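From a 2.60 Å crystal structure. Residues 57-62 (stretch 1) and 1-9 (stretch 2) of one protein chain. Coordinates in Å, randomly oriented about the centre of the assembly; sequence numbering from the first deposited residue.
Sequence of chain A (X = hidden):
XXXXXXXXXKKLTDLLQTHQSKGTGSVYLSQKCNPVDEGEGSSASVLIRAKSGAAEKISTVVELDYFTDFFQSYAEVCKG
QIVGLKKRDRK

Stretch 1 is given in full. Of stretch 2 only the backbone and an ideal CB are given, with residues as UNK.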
ATOM      1  N   LYS A  57      -1.019   1.086  10.956  1.00 47.70           N
ATOM      2  CA  LYS A  57      -1.575   1.248   9.622  1.00 46.66           C
ATOM      3  C   LYS A  57      -0.671   2.169   8.769  1.00 45.60           C
ATOM      4  O   LYS A  57       0.094   2.976   9.317  1.00 45.53           O
ATOM      5  CB  LYS A  57      -3.000   1.815   9.770  1.00 46.98           C
ATOM      6  CG  LYS A  57      -3.655   2.394   8.498  1.00 48.18           C
ATOM      7  CD  LYS A  57      -5.049   2.971   8.789  1.00 49.88           C
ATOM      8  CE  LYS A  57      -4.997   4.310   9.548  1.00 50.16           C
ATOM      9  NZ  LYS A  57      -4.330   5.444   8.800  1.00 49.47           N
ATOM     10  N   ILE A  58      -0.739   2.014   7.441  1.00 44.03           N
ATOM     11  CA  ILE A  58      -0.113   2.945   6.478  1.00 42.63           C
ATOM     12  C   ILE A  58      -1.096   3.335   5.359  1.00 42.11           C
ATOM     13  O   ILE A  58      -1.985   2.563   5.014  1.00 41.88           O
ATOM     14  CB  ILE A  58       1.215   2.402   5.892  1.00 42.45           C
ATOM     15  CG1 ILE A  58       1.053   0.953   5.406  1.00 41.72           C
ATOM     16  CG2 ILE A  58       2.346   2.532   6.927  1.00 42.12           C
ATOM     17  CD1 ILE A  58       2.145   0.487   4.489  1.00 39.95           C
ATOM     18  N   SER A  59      -0.947   4.537   4.811  1.00 41.65           N
ATOM     19  CA  SER A  59      -1.960   5.102   3.912  1.00 41.33           C
ATOM     20  C   SER A  59      -1.347   5.783   2.724  1.00 41.09           C
ATOM     21  O   SER A  59      -0.281   6.388   2.836  1.00 41.01           O
ATOM     22  CB  SER A  59      -2.758   6.173   4.621  1.00 41.13           C
ATOM     23  OG  SER A  59      -3.486   5.641   5.692  1.00 43.03           O
ATOM     24  N   THR A  60      -2.054   5.719   1.599  1.00 40.52           N
ATOM     25  CA  THR A  60      -1.697   6.498   0.422  1.00 40.36           C
ATOM     26  C   THR A  60      -2.915   6.738  -0.465  1.00 40.57           C
ATOM     27  O   THR A  60      -3.884   5.966  -0.430  1.00 41.40           O
ATOM     28  CB  THR A  60      -0.534   5.840  -0.369  1.00 40.42           C
ATOM     29  OG1 THR A  60       0.036   6.799  -1.265  1.00 40.55           O
ATOM     30  CG2 THR A  60      -0.978   4.598  -1.135  1.00 39.52           C
ATOM     31  N   VAL A  61      -2.893   7.826  -1.228  1.00 40.20           N
ATOM     32  CA  VAL A  61      -3.962   8.076  -2.182  1.00 39.97           C
ATOM     33  C   VAL A  61      -3.457   7.808  -3.589  1.00 40.17           C
ATOM     34  O   VAL A  61      -2.516   8.459  -4.067  1.00 39.86           O
ATOM     35  CB  VAL A  61      -4.535   9.497  -2.084  1.00 39.98           C
ATOM     36  CG1 VAL A  61      -5.561   9.725  -3.180  1.00 39.21           C
ATOM     37  CG2 VAL A  61      -5.181   9.717  -0.721  1.00 40.52           C
ATOM     38  N   VAL A  62      -4.094   6.838  -4.238  1.00 40.20           N
ATOM     39  CA  VAL A  62      -3.731   6.453  -5.590  1.00 40.36           C
ATOM     40  C   VAL A  62      -4.695   7.047  -6.611  1.00 40.76           C
ATOM     41  O   VAL A  62      -5.898   6.781  -6.580  1.00 40.47           O
ATOM     42  CB  VAL A  62      -3.651   4.916  -5.746  1.00 40.23           C
ATOM     43  CG1 VAL A  62      -3.073   4.566  -7.101  1.00 40.03           C
ATOM     44  CG2 VAL A  62      -2.789   4.311  -4.632  1.00 39.76           C
ATOM     45  N   UNK A   1       0.924   9.273   8.963  1.00 40.58           N
ATOM     46  CA  UNK A   1       0.285  10.306   8.108  1.00 40.46           C
ATOM     47  C   UNK A   1       0.240   9.821   6.675  1.00 39.86           C
ATOM     48  O   UNK A   1       0.846   8.807   6.356  1.00 39.72           O
ATOM     49  CB  UNK A   1       1.034  11.637   8.188  1.00 40.46           C
ATOM     50  N   UNK A   2      -0.502  10.520   5.821  1.00 39.48           N
ATOM     51  CA  UNK A   2      -0.671  10.085   4.442  1.00 39.20           C
ATOM     52  C   UNK A   2       0.662  10.057   3.711  1.00 39.10           C
ATOM     53  O   UNK A   2       1.375  11.044   3.671  1.00 39.33           O
ATOM     54  CB  UNK A   2      -1.655  11.000   3.710  1.00 39.20           C
ATOM     55  N   UNK A   3       0.997   8.912   3.152  1.00 39.29           N
ATOM     56  CA  UNK A   3       2.271   8.740   2.477  1.00 40.04           C
ATOM     57  C   UNK A   3       2.094   8.833   0.967  1.00 40.83           C
ATOM     58  O   UNK A   3       1.009   8.552   0.437  1.00 40.93           O
ATOM     59  CB  UNK A   3       2.903   7.400   2.859  1.00 40.04           C
ATOM     60  N   UNK A   4       3.167   9.217   0.281  1.00 41.51           N
ATOM     61  CA  UNK A   4       3.218   9.093  -1.166  1.00 42.24           C
ATOM     62  C   UNK A   4       3.218   7.611  -1.517  1.00 42.63           C
ATOM     63  O   UNK A   4       3.584   6.772  -0.694  1.00 42.59           O
ATOM     64  CB  UNK A   4       4.447   9.799  -1.743  1.00 42.24           C
ATOM     65  N   UNK A   5       2.788   7.304  -2.736  1.00 43.35           N
ATOM     66  CA  UNK A   5       2.797   5.953  -3.259  1.00 44.17           C
ATOM     67  C   UNK A   5       4.151   5.258  -3.100  1.00 45.31           C
ATOM     68  O   UNK A   5       4.212   4.121  -2.624  1.00 46.14           O
ATOM     69  CB  UNK A   5       2.398   5.975  -4.736  1.00 44.17           C
ATOM     70  N   UNK A   6       5.228   5.938  -3.477  1.00 46.02           N
ATOM     71  CA  UNK A   6       6.559   5.342  -3.425  1.00 46.83           C
ATOM     72  C   UNK A   6       6.992   5.054  -1.986  1.00 46.92           C
ATOM     73  O   UNK A   6       7.631   4.048  -1.721  1.00 47.55           O
ATOM     74  CB  UNK A   6       7.575   6.264  -4.102  1.00 46.83           C
ATOM     75  N   UNK A   7       6.608   5.906  -1.047  1.00 47.31           N
ATOM     76  CA  UNK A   7       6.877   5.637   0.372  1.00 47.65           C
ATOM     77  C   UNK A   7       5.976   4.534   0.970  1.00 47.18           C
ATOM     78  O   UNK A   7       6.429   3.758   1.807  1.00 47.45           O
ATOM     79  CB  UNK A   7       6.697   6.928   1.174  1.00 47.65           C
ATOM     80  N   UNK A   8       4.717   4.468   0.537  1.00 46.57           N
ATOM     81  CA  UNK A   8       3.780   3.439   1.006  1.00 46.09           C
ATOM     82  C   UNK A   8       4.285   2.052   0.647  1.00 46.51           C
ATOM     83  O   UNK A   8       4.244   1.140   1.466  1.00 47.06           O
ATOM     84  CB  UNK A   8       2.389   3.661   0.410  1.00 46.09           C
ATOM     85  N   UNK A   9       4.756   1.900  -0.583  1.00 46.53           N
ATOM     86  CA  UNK A   9       5.333   0.649  -1.045  1.00 46.64           C
ATOM     87  C   UNK A   9       6.626   0.323  -0.320  1.00 47.10           C
ATOM     88  O   UNK A   9       6.944  -0.852  -0.125  1.00 46.95           O
ATOM     89  CB  UNK A   9       5.581   0.707  -2.554  1.00 46.64           C
TER

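At position 1 CA-to-CB points away from the strand, and nothing of stretch 1 lies within 5.5 Å of the ideal CB. Almost any side chain would fit. The residue is Met1, whose side chain stays clear.

Position 2 points sideways, in an extended backbone (phi/psi -62/124). Its ideal CB is 4.9 Å from Ser59 O. A side chain of some length could turn back onto Ser59 CB and Val61 CG2, so Leu, Ile or Met would suit. The residue is Leu2. Its CD1 lies 3.8 Å from Ser59 CB, and its CD2 lies 3.8 Å from Val61 CG2.

Position 3 is tied by its backbone. Its N donates to Ser59 O at 2.8 Å, and its O accepts from Thr60 OG1 at 2.6 Å. These bonds need no particular side chain, though the N must carry a hydrogen, which excludes proline. The CB points sideways, and a branched apolar chain could reach Ile58. The residue is Leu3, with CD1 3.9 Å from Ile58 CB.

Position 4 points away. A helix starts at the next residue, and the N of position 7 is left without a backbone partner. Ser, Thr, Asp or Asn would suit as a cap. The residue is Ser4, chi1 p. Its OG accepts a weak bond from the N of position 7, at 3.4 Å.

Position 5 begins the helix. CB points sideways, 4.3 Å from Thr60 OG1, with Val61 O within reach of a longer side chain. A polar chain able to donate, such as Asn, Gln, Ser or Thr, is plausible. The residue is Asn5, whose side chain bends nearer the strand. Its amide orientation is uncertain.

Positions 6 and 7 are helical and find nothing of stretch 1 within 5.5 Å of the ideal CB. Polar or charged chains would suit, among others. They are Glu6 and Glu7; Glu7 N completes the cap.

Position 8 points toward the strand. The ideal CB is 3.7 Å from Thr60 CB, and Ile58 CD1 is 5.2 Å away. Between these side chains lies an apolar slot. Phe fits it well, and Leu or Met could partly fill it. The residue is Phe8. Thr60 CG2 covers one ring face, 3.9 Å from the centroid, and Ile58 CD1 covers the opposite face, 4.1 Å from it.

Position 9 points away, so stretch 1 sets no demand. The residue is Leu9, which makes no contact with it.

Stretch 2, residues 1-9: MLLSNEEFL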
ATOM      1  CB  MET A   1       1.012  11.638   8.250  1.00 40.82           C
ATOM      2  CG  MET A   1       0.750  12.278   9.607  1.00 42.97           C
ATOM      3  SD  MET A   1       1.199  14.020   9.693  1.00 48.11           S
ATOM      4  CE  MET A   1      -0.171  14.783   8.847  1.00 47.49           C
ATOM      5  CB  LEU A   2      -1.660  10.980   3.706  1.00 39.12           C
ATOM      6  CG  LEU A   2      -2.119  10.451   2.350  1.00 38.80           C
ATOM      7  CD1 LEU A   2      -3.113   9.323   2.548  1.00 38.19           C
ATOM      8  CD2 LEU A   2      -2.727  11.587   1.557  1.00 39.05           C
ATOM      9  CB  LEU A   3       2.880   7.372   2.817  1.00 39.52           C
ATOM     10  CG  LEU A   3       3.054   6.953   4.281  1.00 38.50           C
ATOM     11  CD1 LEU A   3       3.120   5.427   4.401  1.00 36.62           C
ATOM     12  CD2 LEU A   3       4.277   7.603   4.905  1.00 35.72           C
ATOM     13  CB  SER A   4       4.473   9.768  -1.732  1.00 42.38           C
ATOM     14  OG  SER A   4       5.655   9.143  -1.254  1.00 43.03           O
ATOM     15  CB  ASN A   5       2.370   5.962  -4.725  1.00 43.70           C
ATOM     16  CG  ASN A   5       1.012   6.611  -4.931  1.00 43.46           C
ATOM     17  OD1 ASN A   5       0.383   7.070  -3.975  1.00 42.56           O
ATOM     18  ND2 ASN A   5       0.551   6.651  -6.187  1.00 41.08           N
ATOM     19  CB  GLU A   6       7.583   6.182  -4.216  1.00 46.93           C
ATOM     20  CG  GLU A   6       7.346   6.118  -5.754  1.00 49.41           C
ATOM     21  CD  GLU A   6       8.296   6.989  -6.617  1.00 52.89           C
ATOM     22  OE1 GLU A   6       8.908   7.961  -6.106  1.00 53.80           O
ATOM     23  OE2 GLU A   6       8.418   6.698  -7.838  1.00 53.89           O
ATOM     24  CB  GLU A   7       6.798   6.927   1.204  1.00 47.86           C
ATOM     25  CG  GLU A   7       7.406   6.821   2.604  1.00 49.98           C
ATOM     26  CD  GLU A   7       8.849   6.304   2.592  1.00 53.12           C
ATOM     27  OE1 GLU A   7       9.681   6.864   1.837  1.00 54.38           O
ATOM     28  OE2 GLU A   7       9.155   5.334   3.335  1.00 53.91           O
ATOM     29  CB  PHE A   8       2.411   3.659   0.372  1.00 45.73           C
ATOM     30  CG  PHE A   8       1.384   2.604   0.715  1.00 43.37           C
ATOM     31  CD1 PHE A   8       0.528   2.776   1.798  1.00 41.85           C
ATOM     32  CD2 PHE A   8       1.227   1.481  -0.075  1.00 40.56           C
ATOM     33  CE1 PHE A   8      -0.429   1.824   2.108  1.00 38.86           C
ATOM     34  CE2 PHE A   8       0.264   0.526   0.232  1.00 39.81           C
ATOM     35  CZ  PHE A   8      -0.563   0.703   1.316  1.00 38.76           C
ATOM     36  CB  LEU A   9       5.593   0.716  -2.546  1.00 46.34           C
ATOM     37  CG  LEU A   9       4.328   0.874  -3.378  1.00 45.43           C
ATOM     38  CD1 LEU A   9       4.654   1.133  -4.824  1.00 45.07           C
ATOM     39  CD2 LEU A   9       3.429  -0.329  -3.219  1.00 44.47           C
TER
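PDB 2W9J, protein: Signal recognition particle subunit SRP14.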